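Local coordinates for DUF4875 domain-containing protein (Desulfovibrio piger, PDB 4LG3) that is of unknown function, a member of the DUF4875 family that folds around a mixed beta-sheet backed by a long helix, at residues P17-G20 with R24-Y27; Y66-K71 with Y98-K103. One frame throughout, in Å; residues are numbered along the deposited sequence.

Contact 1 of 2, residues P17-G20 with R24-Y27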
ATOM      1  N   PRO A  17     -13.381  11.142   2.390  1.00 44.56           N
ATOM      2  CA  PRO A  17     -14.690  10.646   1.956  1.00 44.82           C
ATOM      3  C   PRO A  17     -14.990  10.967   0.494  1.00 45.89           C
ATOM      4  O   PRO A  17     -14.430  11.904  -0.076  1.00 45.65           O
ATOM      5  CB  PRO A  17     -15.659  11.401   2.859  1.00 47.53           C
ATOM      6  CG  PRO A  17     -14.995  12.734   3.054  1.00 52.58           C
ATOM      7  CD  PRO A  17     -13.494  12.480   3.004  1.00 46.91           C
ATOM      8  N   TYR A  18     -15.910  10.194  -0.090  1.00 42.49           N
ATOM      9  CA  TYR A  18     -16.454  10.381  -1.427  1.00 42.51           C
ATOM     10  C   TYR A  18     -17.949  10.134  -1.348  1.00 48.03           C
ATOM     11  O   TYR A  18     -18.394   9.044  -0.977  1.00 45.69           O
ATOM     12  CB  TYR A  18     -15.757   9.518  -2.482  1.00 43.42           C
ATOM     13  CG  TYR A  18     -16.420   9.611  -3.841  1.00 46.17           C
ATOM     14  CD1 TYR A  18     -16.285  10.754  -4.631  1.00 48.64           C
ATOM     15  CD2 TYR A  18     -17.220   8.580  -4.317  1.00 46.44           C
ATOM     16  CE1 TYR A  18     -16.915  10.855  -5.869  1.00 49.03           C
ATOM     17  CE2 TYR A  18     -17.856   8.672  -5.549  1.00 47.46           C
ATOM     18  CZ  TYR A  18     -17.691   9.804  -6.328  1.00 54.54           C
ATOM     19  OH  TYR A  18     -18.320   9.871  -7.551  1.00 52.87           O
ATOM     20  N   GLU A  19     -18.718  11.188  -1.647  1.00 48.65           N
ATOM     21  CA  GLU A  19     -20.170  11.165  -1.576  1.00 50.49           C
ATOM     22  C   GLU A  19     -20.851  11.368  -2.966  1.00 54.61           C
ATOM     23  O   GLU A  19     -21.948  11.922  -3.040  1.00 58.22           O
ATOM     24  CB  GLU A  19     -20.614  12.250  -0.580  1.00 53.51           C
ATOM     25  CG  GLU A  19     -20.105  12.032   0.839  1.00 64.91           C
ATOM     26  CD  GLU A  19     -20.306  13.185   1.804  1.00 84.60           C
ATOM     27  OE1 GLU A  19     -19.618  14.218   1.636  1.00 63.41           O
ATOM     28  OE2 GLU A  19     -21.141  13.055   2.731  1.00 82.63           O
ATOM     29  N   GLY A  20     -20.213  10.902  -4.033  1.00 48.60           N
ATOM     30  CA  GLY A  20     -20.728  11.030  -5.394  1.00 48.85           C
ATOM     31  C   GLY A  20     -21.972  10.217  -5.673  1.00 51.97           C
ATOM     32  O   GLY A  20     -22.755  10.554  -6.564  1.00 55.39           O
ATOM     33  N   ARG A  24     -24.740   6.956  -0.115  1.00 56.30           N
ATOM     34  CA  ARG A  24     -23.773   5.870  -0.063  1.00 53.83           C
ATOM     35  C   ARG A  24     -22.375   6.455   0.053  1.00 53.91           C
ATOM     36  O   ARG A  24     -21.701   6.696  -0.953  1.00 54.25           O
ATOM     37  CB  ARG A  24     -23.933   4.973  -1.301  1.00 53.64           C
ATOM     38  CG  ARG A  24     -23.175   3.679  -1.204  1.00 55.39           C
ATOM     39  CD  ARG A  24     -23.782   2.598  -2.050  1.00 52.89           C
ATOM     40  NE  ARG A  24     -23.084   1.344  -1.775  1.00 59.00           N
ATOM     41  CZ  ARG A  24     -23.511   0.426  -0.917  1.00 67.79           C
ATOM     42  NH1 ARG A  24     -24.675   0.576  -0.296  1.00 53.58           N
ATOM     43  NH2 ARG A  24     -22.787  -0.658  -0.684  1.00 52.40           N
ATOM     44  N   LEU A  25     -21.972   6.708   1.292  1.00 47.50           N
ATOM     45  CA  LEU A  25     -20.680   7.269   1.640  1.00 46.54           C
ATOM     46  C   LEU A  25     -19.565   6.245   1.439  1.00 49.52           C
ATOM     47  O   LEU A  25     -19.617   5.141   1.991  1.00 50.36           O
ATOM     48  CB  LEU A  25     -20.676   7.786   3.105  1.00 46.93           C
ATOM     49  CG  LEU A  25     -19.302   8.241   3.698  1.00 50.20           C
ATOM     50  CD1 LEU A  25     -18.931   9.626   3.246  1.00 49.91           C
ATOM     51  CD2 LEU A  25     -19.333   8.216   5.214  1.00 52.94           C
ATOM     52  N   ARG A  26     -18.554   6.638   0.664  1.00 43.71           N
ATOM     53  CA  ARG A  26     -17.338   5.876   0.439  1.00 41.13           C
ATOM     54  C   ARG A  26     -16.196   6.506   1.263  1.00 42.06           C
ATOM     55  O   ARG A  26     -16.096   7.730   1.344  1.00 40.44           O
ATOM     56  CB  ARG A  26     -16.999   5.839  -1.045  1.00 37.29           C
ATOM     57  CG  ARG A  26     -15.785   4.998  -1.368  1.00 40.30           C
ATOM     58  CD  ARG A  26     -15.566   4.902  -2.859  1.00 38.93           C
ATOM     59  NE  ARG A  26     -14.362   4.125  -3.138  1.00 43.17           N
ATOM     60  CZ  ARG A  26     -14.113   3.494  -4.275  1.00 52.40           C
ATOM     61  NH1 ARG A  26     -14.970   3.564  -5.284  1.00 53.37           N
ATOM     62  NH2 ARG A  26     -13.004   2.782  -4.413  1.00 42.66           N
ATOM     63  N   TYR A  27     -15.362   5.680   1.899  1.00 37.41           N
ATOM     64  CA  TYR A  27     -14.242   6.216   2.657  1.00 36.41           C
ATOM     65  C   TYR A  27     -12.993   5.574   2.138  1.00 40.40           C
ATOM     66  O   TYR A  27     -12.870   4.350   2.159  1.00 39.70           O
ATOM     67  CB  TYR A  27     -14.439   6.011   4.146  1.00 39.35           C
ATOM     68  CG  TYR A  27     -13.672   6.995   5.002  1.00 44.47           C
ATOM     69  CD1 TYR A  27     -14.091   8.318   5.128  1.00 48.43           C
ATOM     70  CD2 TYR A  27     -12.574   6.591   5.744  1.00 45.04           C
ATOM     71  CE1 TYR A  27     -13.399   9.222   5.938  1.00 49.68           C
ATOM     72  CE2 TYR A  27     -11.883   7.480   6.559  1.00 46.87           C
ATOM     73  CZ  TYR A  27     -12.307   8.793   6.667  1.00 54.72           C
ATOM     74  OH  TYR A  27     -11.635   9.656   7.506  1.00 53.98           O
TER
HETATM   75  O   HOH W   1     -20.109   7.909  -2.894  1.00 52.94           O
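Tyr18 and Arg26 form a hydrogen-bonded antiparallel pair, and their two backbone bonds are the strongest polar links between residues 17-20 and 24-27. Tyr18 N donates to Arg26 O at 2.9 Å, and Arg26 N returns a bond to Tyr18 O at 2.9 Å. The second is the straighter, with 164° at the hydrogen against 154° for the first. Tyr18 O has another partner, a water that also lies 2.8 Å from Arg24 O; the water thus bridges the two sides of the hairpin where they diverge toward the turn.

One residue farther from the turn, Pro17 faces Tyr27 in a non-hydrogen-bonded pair. Backbone nitrogens in such a pair point away from the partner strand, so the missing N-H of proline costs no bond between the two. Its CA approaches Arg26 O at 3.3 Å in a CA-H...O contact. Packing follows on the sheet face that carries Pro17 and Tyr27. There Leu25, with CG anti to the backbone nitrogen (chi1 172°), swings CD1 to 3.7 Å from Pro17 CB and 3.6 Å from Glu19 CG, the glutamate and leucine side chains running side by side in the same direction. On the other face Tyr18 CB meets Arg26 CB at 4.1 Å, and the tyrosine ring turns over the chain that follows, with Gly20 N above its centre.

Both pairs belong to the end of a beta hairpin made by strands 10-18 and 26-36, whose loop lies at the protein surface. Beyond the contact, Arg24 forms a salt bridge with Asp101 and a hydrogen bond to Gly104 O, while Tyr27 OH bonds to Glu15. On its other side strand 26-36 runs parallel to strand 75-81, where Leu25 and Tyr27 bond through their backbones to residues including Val75.

Contact 2 of 2, residues Y66-K71 with Y98-K103. With SO4 (sulfate ion), chain D.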
ATOM      1  N   TYR A  66     -12.593  -1.851  10.339  1.00 39.25           N
ATOM      2  CA  TYR A  66     -12.441  -0.777  11.323  1.00 39.49           C
ATOM      3  C   TYR A  66     -13.062   0.530  10.817  1.00 43.51           C
ATOM      4  O   TYR A  66     -13.902   1.095  11.500  1.00 45.72           O
ATOM      5  CB  TYR A  66     -10.951  -0.547  11.723  1.00 40.50           C
ATOM      6  CG  TYR A  66     -10.739   0.766  12.471  1.00 42.24           C
ATOM      7  CD1 TYR A  66     -11.277   0.963  13.750  1.00 45.36           C
ATOM      8  CD2 TYR A  66     -10.097   1.844  11.859  1.00 40.54           C
ATOM      9  CE1 TYR A  66     -11.177   2.199  14.395  1.00 44.19           C
ATOM     10  CE2 TYR A  66      -9.986   3.077  12.497  1.00 41.47           C
ATOM     11  CZ  TYR A  66     -10.537   3.253  13.758  1.00 50.64           C
ATOM     12  OH  TYR A  66     -10.419   4.475  14.372  1.00 52.25           O
ATOM     13  N   TYR A  67     -12.680   0.983   9.627  1.00 38.43           N
ATOM     14  CA  TYR A  67     -13.151   2.233   9.065  1.00 38.29           C
ATOM     15  C   TYR A  67     -14.627   2.214   8.727  1.00 46.56           C
ATOM     16  O   TYR A  67     -15.272   3.251   8.879  1.00 47.75           O
ATOM     17  CB  TYR A  67     -12.301   2.655   7.856  1.00 37.50           C
ATOM     18  CG  TYR A  67     -10.992   3.273   8.290  1.00 38.74           C
ATOM     19  CD1 TYR A  67     -10.949   4.561   8.826  1.00 40.54           C
ATOM     20  CD2 TYR A  67      -9.803   2.554   8.220  1.00 39.12           C
ATOM     21  CE1 TYR A  67      -9.749   5.127   9.246  1.00 40.69           C
ATOM     22  CE2 TYR A  67      -8.604   3.093   8.683  1.00 39.48           C
ATOM     23  CZ  TYR A  67      -8.578   4.392   9.162  1.00 45.66           C
ATOM     24  OH  TYR A  67      -7.390   4.965   9.519  1.00 42.69           O
ATOM     25  N   ALA A  68     -15.174   1.064   8.310  1.00 45.09           N
ATOM     26  CA  ALA A  68     -16.602   0.929   8.003  1.00 45.46           C
ATOM     27  C   ALA A  68     -17.430   1.216   9.277  1.00 50.44           C
ATOM     28  O   ALA A  68     -18.358   2.016   9.245  1.00 49.76           O
ATOM     29  CB  ALA A  68     -16.886  -0.463   7.453  1.00 46.46           C
ATOM     30  N   GLN A  69     -17.001   0.642  10.399  1.00 49.30           N
ATOM     31  CA  GLN A  69     -17.591   0.795  11.716  1.00 52.37           C
ATOM     32  C   GLN A  69     -17.395   2.232  12.265  1.00 58.54           C
ATOM     33  O   GLN A  69     -18.365   2.864  12.668  1.00 62.04           O
ATOM     34  CB  GLN A  69     -16.950  -0.253  12.660  1.00 54.90           C
ATOM     35  CG  GLN A  69     -17.210  -0.104  14.176  1.00 77.43           C
ATOM     36  CD  GLN A  69     -18.290  -1.008  14.713  1.00 94.69           C
ATOM     37  OE1 GLN A  69     -18.378  -2.203  14.376  1.00 94.50           O
ATOM     38  NE2 GLN A  69     -19.117  -0.451  15.595  1.00 78.12           N
ATOM     39  N   GLU A  70     -16.162   2.734  12.257  1.00 52.92           N
ATOM     40  CA  GLU A  70     -15.796   4.020  12.823  1.00 51.81           C
ATOM     41  C   GLU A  70     -16.357   5.202  12.038  1.00 53.26           C
ATOM     42  O   GLU A  70     -16.852   6.137  12.663  1.00 55.49           O
ATOM     43  CB  GLU A  70     -14.269   4.122  12.953  1.00 52.10           C
ATOM     44  CG  GLU A  70     -13.732   5.496  13.336  1.00 63.98           C
ATOM     45  CD  GLU A  70     -14.272   6.146  14.605  1.00 71.36           C
ATOM     46  OE1 GLU A  70     -14.370   5.458  15.650  1.00 52.00           O
ATOM     47  OE2 GLU A  70     -14.534   7.368  14.566  1.00 55.98           O
ATOM     48  N   LYS A  71     -16.285   5.182  10.702  1.00 46.06           N
ATOM     49  CA  LYS A  71     -16.782   6.315   9.918  1.00 45.36           C
ATOM     50  C   LYS A  71     -18.238   6.127   9.458  1.00 51.10           C
ATOM     51  O   LYS A  71     -18.790   7.040   8.823  1.00 52.27           O
ATOM     52  CB  LYS A  71     -15.881   6.623   8.688  1.00 44.89           C
ATOM     53  CG  LYS A  71     -14.395   6.748   8.991  1.00 41.71           C
ATOM     54  CD  LYS A  71     -13.987   7.878   9.898  1.00 41.92           C
ATOM     55  CE  LYS A  71     -12.572   7.702  10.373  1.00 52.14           C
ATOM     56  NZ  LYS A  71     -12.095   8.890  11.121  1.00 56.25           N
ATOM     57  N   TYR A  98     -14.475  -2.961   0.802  1.00 39.98           N
ATOM     58  CA  TYR A  98     -15.496  -3.540   1.658  1.00 39.99           C
ATOM     59  C   TYR A  98     -16.796  -2.745   1.619  1.00 44.72           C
ATOM     60  O   TYR A  98     -16.789  -1.535   1.877  1.00 46.30           O
ATOM     61  CB  TYR A  98     -14.952  -3.570   3.092  1.00 39.97           C
ATOM     62  CG  TYR A  98     -15.861  -4.180   4.146  1.00 42.39           C
ATOM     63  CD1 TYR A  98     -16.616  -5.324   3.874  1.00 45.01           C
ATOM     64  CD2 TYR A  98     -15.884  -3.676   5.446  1.00 42.20           C
ATOM     65  CE1 TYR A  98     -17.393  -5.930   4.860  1.00 46.41           C
ATOM     66  CE2 TYR A  98     -16.661  -4.273   6.441  1.00 44.11           C
ATOM     67  CZ  TYR A  98     -17.429  -5.390   6.136  1.00 53.81           C
ATOM     68  OH  TYR A  98     -18.194  -6.000   7.096  1.00 56.83           O
ATOM     69  N   ALA A  99     -17.903  -3.430   1.294  1.00 41.11           N
ATOM     70  CA  ALA A  99     -19.275  -2.913   1.264  1.00 41.26           C
ATOM     71  C   ALA A  99     -20.115  -3.798   2.205  1.00 48.17           C
ATOM     72  O   ALA A  99     -20.667  -4.802   1.749  1.00 49.33           O
ATOM     73  CB  ALA A  99     -19.816  -2.921  -0.154  1.00 41.85           C
ATOM     74  N   PRO A 100     -20.149  -3.486   3.535  1.00 44.11           N
ATOM     75  CA  PRO A 100     -20.845  -4.369   4.498  1.00 46.19           C
ATOM     76  C   PRO A 100     -22.258  -4.835   4.102  1.00 54.12           C
ATOM     77  O   PRO A 100     -22.616  -5.962   4.424  1.00 56.36           O
ATOM     78  CB  PRO A 100     -20.910  -3.531   5.791  1.00 46.64           C
ATOM     79  CG  PRO A 100     -19.841  -2.544   5.679  1.00 48.05           C
ATOM     80  CD  PRO A 100     -19.480  -2.362   4.224  1.00 43.50           C
ATOM     81  N   ASP A 101     -23.046  -3.992   3.423  1.00 51.50           N
ATOM     82  CA  ASP A 101     -24.422  -4.325   3.035  1.00 53.79           C
ATOM     83  C   ASP A 101     -24.504  -5.222   1.750  1.00 59.69           C
ATOM     84  O   ASP A 101     -25.608  -5.577   1.332  1.00 63.54           O
ATOM     85  CB  ASP A 101     -25.279  -3.041   2.867  1.00 55.27           C
ATOM     86  CG  ASP A 101     -24.988  -2.155   1.655  1.00 56.71           C
ATOM     87  OD1 ASP A 101     -24.060  -2.480   0.881  1.00 52.90           O
ATOM     88  OD2 ASP A 101     -25.663  -1.117   1.510  1.00 62.68           O
ATOM     89  N   GLY A 102     -23.361  -5.580   1.172  1.00 52.67           N
ATOM     90  CA  GLY A 102     -23.275  -6.458   0.014  1.00 53.08           C
ATOM     91  C   GLY A 102     -23.759  -5.889  -1.309  1.00 59.63           C
ATOM     92  O   GLY A 102     -24.107  -6.651  -2.216  1.00 61.60           O
ATOM     93  N   LYS A 103     -23.743  -4.550  -1.446  1.00 55.71           N
ATOM     94  CA  LYS A 103     -24.226  -3.816  -2.620  1.00 55.23           C
ATOM     95  C   LYS A 103     -23.111  -3.022  -3.337  1.00 57.29           C
ATOM     96  O   LYS A 103     -23.394  -2.142  -4.141  1.00 58.32           O
ATOM     97  CB  LYS A 103     -25.374  -2.874  -2.221  1.00 57.18           C
ATOM     98  CG  LYS A 103     -26.657  -3.603  -1.853  1.00 60.78           C
ATOM     99  CD  LYS A 103     -27.669  -2.681  -1.171  1.00 62.95           C
ATOM    100  CE  LYS A 103     -28.777  -3.477  -0.516  1.00 69.82           C
ATOM    101  NZ  LYS A 103     -29.870  -2.616   0.017  1.00 76.23           N
TER
HETATM  102  S   SO4 D 301     -18.509  -9.826   6.340  1.00 92.42           S
HETATM  103  O1  SO4 D 301     -18.354 -10.238   7.742  1.00 93.95           O
HETATM  104  O2  SO4 D 301     -18.992  -8.443   6.314  1.00 91.99           O
HETATM  105  O3  SO4 D 301     -17.218  -9.973   5.640  1.00 90.94           O
HETATM  106  O4  SO4 D 301     -19.499 -10.684   5.685  1.00 93.50           O
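A small apolar contact at the protein surface joins Ala68, near the C-terminal end of helix 53-71, to Tyr98 and Pro100, where strand 92-98 gives way to a loop. It buries 79 Å² in all, and its nearest pair of CA atoms, those of Ala68 and Pro100, is 7.6 Å apart. The Ala68 methyl does the touching for the helix: its CB lies 3.9 Å from Tyr98 CD2 and is equally near CE2, meeting that side of the ring obliquely. The same CB is 4.0 Å from Pro100 CG, so one methyl rests against both an aromatic ring and a proline ring.

Tyr98 and Pro100 are themselves packed together, with Pro100 CD 3.8 Å above the centre of the tyrosine ring. With CG anti to the backbone nitrogen (chi1 -178°), the Tyr98 ring extends beside the helix and presents its hydroxyl to a sulfate, probably acquired from the crystallisation liquor. OH donates to sulfate O2 at 2.7 Å, and that oxygen lies in the ring plane at its edge. Trp113 stacks with Tyr98 and supplies a second hydrogen bond to the ion through NE1.

From Ala99 onward the loop is held from within. Gly102 N bonds to Ala99 O, closing a type I beta turn, and the positive phi of Gly102 (71°) is one that glycine readily adopts. Lys103 N donates to Asp101 OD1 from above the carboxylate plane, the bond being 3.1 Å long and bent to 140°. The loop between strands 92-98 and 113-118 therefore opens with a type I turn that has Pro100 and Asp101 at its two central positions and Gly102 at the fourth, overlapped by an Asx turn at Asp101.

Contacts 1 and 2 both lie at the surface, on the same side of the chain's centre, with their own centres about 11 Å apart. They hold different elements: contact 1 pairs two strands through backbone hydrogen bonds and a bridging water, whereas contact 2 sets a helix against the loop after another strand through apolar packing alone. Contact 1 buries the larger area, 285 Å². Direct interactions join them. Arg24 NH1 reaches Asp101 OD2 at 2.7 Å in a salt bridge, linking the hairpin end to the turn of contact 2, and Tyr27 CE2 packs on Lys71 CG at 3.6 Å, linking the hairpin to the helix.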